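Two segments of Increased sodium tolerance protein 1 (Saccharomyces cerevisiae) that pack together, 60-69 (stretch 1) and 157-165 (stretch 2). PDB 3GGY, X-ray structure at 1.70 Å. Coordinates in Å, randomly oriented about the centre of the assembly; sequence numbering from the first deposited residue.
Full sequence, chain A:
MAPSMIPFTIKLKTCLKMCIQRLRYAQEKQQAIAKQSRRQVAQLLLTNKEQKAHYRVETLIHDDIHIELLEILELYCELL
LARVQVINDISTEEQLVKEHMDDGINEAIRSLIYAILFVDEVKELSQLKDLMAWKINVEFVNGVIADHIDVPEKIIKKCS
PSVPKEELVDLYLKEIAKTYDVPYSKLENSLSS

Stretch 1 60-69: LIHDDIHIEL
Stretch 2 (157-165) KKCSPSVPK

A helix (60-69) packs against the end of a second helix and the loop that follows it (157-165) through a strip of apolar contacts, closed by one salt bridge and two water bridges, burying 469 Å² in all. Stretch 1 is helical throughout, phi/psi near -63/-41, with i to i+4 bonds such as Leu-69 N to Ile-65 O (3.0 Å). Stretch 2 is helical through Cys-159; Ser-160 (-135/73) breaks the helix, and Pro-161 to Lys-165 run extended, phi -56 to -79 and psi 132 to 164. The two stretches run in opposite senses: CA to CA, Leu-69 lies 5.9 Å from Lys-158, His-62 7.4 Å from Pro-161 and Ile-61 7.5 Å from Pro-164.

Ile-61, Ile-65 and Leu-69, four residues apart, all point toward stretch 2. Ile-61 (m, t) sets CD1 3.9 Å from CB of Pro-164, whose ring is C-gamma exo. Ile-65 (m, t) reaches two partners, CD1 lying 3.8 Å from Pro-161 CB and CG2 3.8 Å from Lys-158 CA. Leu-69 (t, p) brings CD2 to 3.9 Å from Cys-159 SG and CB to 4.0 Å from Lys-158 CB. His-62 (t, chi2 -78°) leaves sideways, but its ring end comes nearer, CD2 meeting CG of the C-gamma endo Pro-161 obliquely at 3.6 Å.

Lys-158 (m, t, t, m) runs its aliphatic chain across the 60-69 helix, CD 4.0 Å from Leu-69 N, and NZ donates to Glu-68 OE1 at 3.1 Å; opposite charges make this a salt bridge, with Glu-68 at m, t, chi3 -49°. Waters serve the last carbonyls of the second helix: one donates to Cys-159 O (2.7 Å) and bonds His-62 NE2 (3.3 Å), another donates to Lys-158 O (2.8 Å) and bonds His-66 ND1 (2.8 Å; chi1 t, chi2 72°).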

# COMPACT_ATOMS: atom_id res chain seq x y z
N LEU A 60 6.55 3.34 -12.96
CA LEU A 60 6.28 1.92 -12.78
C LEU A 60 6.84 1.41 -11.45
O LEU A 60 6.21 0.61 -10.75
CB LEU A 60 6.89 1.12 -13.94
CG LEU A 60 6.84 -0.41 -13.88
CD1 LEU A 60 5.41 -0.89 -13.72
CD2 LEU A 60 7.46 -0.97 -15.15
N ILE A 61 8.04 1.87 -11.10
CA ILE A 61 8.67 1.47 -9.85
C ILE A 61 7.77 1.86 -8.68
O ILE A 61 7.55 1.07 -7.77
CB ILE A 61 10.05 2.14 -9.70
CG1 ILE A 61 11.02 1.47 -10.68
CG2 ILE A 61 10.57 2.01 -8.27
CD1 ILE A 61 12.36 2.16 -10.81
N HIS A 62 7.25 3.08 -8.72
CA HIS A 62 6.37 3.52 -7.66
C HIS A 62 5.07 2.72 -7.68
O HIS A 62 4.53 2.37 -6.63
CB HIS A 62 6.07 5.02 -7.78
CG HIS A 62 5.10 5.52 -6.76
ND1 HIS A 62 3.74 5.31 -6.87
CD2 HIS A 62 5.29 6.15 -5.58
CE1 HIS A 62 3.13 5.80 -5.80
NE2 HIS A 62 4.06 6.31 -5.00
N ASP A 63 4.56 2.43 -8.88
CA ASP A 63 3.33 1.65 -9.00
C ASP A 63 3.49 0.27 -8.36
O ASP A 63 2.57 -0.21 -7.69
CB ASP A 63 2.92 1.49 -10.47
CG ASP A 63 2.46 2.79 -11.10
OD1 ASP A 63 2.03 3.71 -10.36
OD2 ASP A 63 2.51 2.90 -12.34
N ASP A 64 4.64 -0.37 -8.57
CA ASP A 64 4.89 -1.69 -8.00
C ASP A 64 4.98 -1.63 -6.47
O ASP A 64 4.49 -2.52 -5.78
CB ASP A 64 6.18 -2.30 -8.56
CG ASP A 64 5.99 -2.87 -9.96
OD1 ASP A 64 4.83 -3.09 -10.38
OD2 ASP A 64 7.02 -3.11 -10.63
N ILE A 65 5.61 -0.57 -5.95
CA ILE A 65 5.73 -0.42 -4.50
C ILE A 65 4.33 -0.21 -3.90
O ILE A 65 4.02 -0.74 -2.83
CB ILE A 65 6.64 0.79 -4.16
CG1 ILE A 65 8.09 0.47 -4.54
CG2 ILE A 65 6.55 1.10 -2.66
CD1 ILE A 65 9.01 1.66 -4.47
N HIS A 66 3.50 0.55 -4.60
CA HIS A 66 2.15 0.81 -4.12
C HIS A 66 1.33 -0.47 -4.10
O HIS A 66 0.52 -0.69 -3.20
CB HIS A 66 1.45 1.85 -5.00
CG HIS A 66 0.17 2.35 -4.43
ND1 HIS A 66 0.11 3.20 -3.33
CD2 HIS A 66 -1.12 2.12 -4.78
CE1 HIS A 66 -1.15 3.46 -3.05
NE2 HIS A 66 -1.92 2.82 -3.91
N ILE A 67 1.54 -1.34 -5.09
CA ILE A 67 0.81 -2.60 -5.11
C ILE A 67 1.23 -3.43 -3.90
O ILE A 67 0.40 -4.09 -3.27
CB ILE A 67 1.10 -3.38 -6.41
CG1 ILE A 67 0.38 -2.70 -7.58
CG2 ILE A 67 0.63 -4.83 -6.26
CD1 ILE A 67 0.86 -3.17 -8.94
N GLU A 68 2.52 -3.40 -3.56
CA GLU A 68 3.01 -4.14 -2.40
C GLU A 68 2.33 -3.59 -1.14
O GLU A 68 1.98 -4.34 -0.23
CB GLU A 68 4.52 -3.98 -2.27
CG GLU A 68 5.29 -4.51 -3.47
CD GLU A 68 6.79 -4.42 -3.29
OE1 GLU A 68 7.28 -3.34 -2.90
OE2 GLU A 68 7.48 -5.43 -3.55
N LEU A 69 2.15 -2.27 -1.08
CA LEU A 69 1.50 -1.66 0.07
C LEU A 69 0.09 -2.22 0.20
O LEU A 69 -0.33 -2.63 1.28
CB LEU A 69 1.42 -0.13 -0.08
CG LEU A 69 0.57 0.66 0.93
CD1 LEU A 69 1.15 0.52 2.33
CD2 LEU A 69 0.52 2.14 0.51
N LYS A 157 7.63 3.62 4.45
CA LYS A 157 8.45 3.62 3.25
C LYS A 157 7.67 3.35 1.97
O LYS A 157 7.99 3.91 0.92
CB LYS A 157 9.57 2.58 3.38
CG LYS A 157 10.52 2.85 4.54
CD LYS A 157 11.23 4.19 4.39
CE LYS A 157 12.09 4.23 3.13
NZ LYS A 157 12.76 5.55 2.97
N LYS A 158 6.66 2.50 2.05
CA LYS A 158 5.87 2.21 0.87
C LYS A 158 4.87 3.32 0.58
O LYS A 158 4.42 3.46 -0.55
CB LYS A 158 5.17 0.86 1.02
CG LYS A 158 6.15 -0.30 1.19
CD LYS A 158 5.50 -1.64 0.95
CE LYS A 158 6.52 -2.76 1.08
NZ LYS A 158 7.66 -2.59 0.13
N CYS A 159 4.53 4.10 1.60
CA CYS A 159 3.61 5.21 1.39
C CYS A 159 4.38 6.37 0.79
O CYS A 159 3.86 7.13 -0.02
CB CYS A 159 2.97 5.66 2.71
SG CYS A 159 1.67 4.57 3.30
N SER A 160 5.64 6.50 1.20
CA SER A 160 6.50 7.56 0.71
C SER A 160 7.87 7.00 0.34
O SER A 160 8.85 7.23 1.04
CB SER A 160 6.65 8.64 1.77
OG SER A 160 5.38 9.11 2.20
N PRO A 161 7.95 6.26 -0.77
CA PRO A 161 9.23 5.68 -1.19
C PRO A 161 10.25 6.74 -1.60
O PRO A 161 9.89 7.79 -2.13
CB PRO A 161 8.83 4.76 -2.35
CG PRO A 161 7.60 5.43 -2.91
CD PRO A 161 6.85 5.83 -1.66
N SER A 162 11.52 6.45 -1.33
CA SER A 162 12.59 7.37 -1.68
C SER A 162 12.78 7.36 -3.19
O SER A 162 12.30 6.46 -3.88
CB SER A 162 13.89 6.97 -0.97
OG SER A 162 14.23 5.62 -1.27
N VAL A 163 13.48 8.37 -3.71
CA VAL A 163 13.72 8.47 -5.15
C VAL A 163 14.39 7.21 -5.66
O VAL A 163 15.36 6.72 -5.07
CB VAL A 163 14.60 9.68 -5.49
CG1 VAL A 163 14.81 9.78 -6.99
CG2 VAL A 163 13.96 10.96 -4.96
N PRO A 164 13.89 6.65 -6.78
CA PRO A 164 14.51 5.43 -7.31
C PRO A 164 15.91 5.74 -7.80
O PRO A 164 16.12 6.73 -8.51
CB PRO A 164 13.58 5.05 -8.47
CG PRO A 164 12.27 5.66 -8.08
CD PRO A 164 12.68 6.99 -7.54
N LYS A 165 16.87 4.91 -7.41
CA LYS A 165 18.24 5.12 -7.85
C LYS A 165 18.37 4.61 -9.28
O LYS A 165 17.63 3.70 -9.69
CB LYS A 165 19.22 4.40 -6.93
CG LYS A 165 18.85 2.98 -6.57
CD LYS A 165 19.69 2.49 -5.39
CE LYS A 165 19.50 3.39 -4.18
NZ LYS A 165 20.39 3.02 -3.04
O HOH W 1 2.42 7.06 -2.27
O HOH W 2 2.55 4.21 -2.46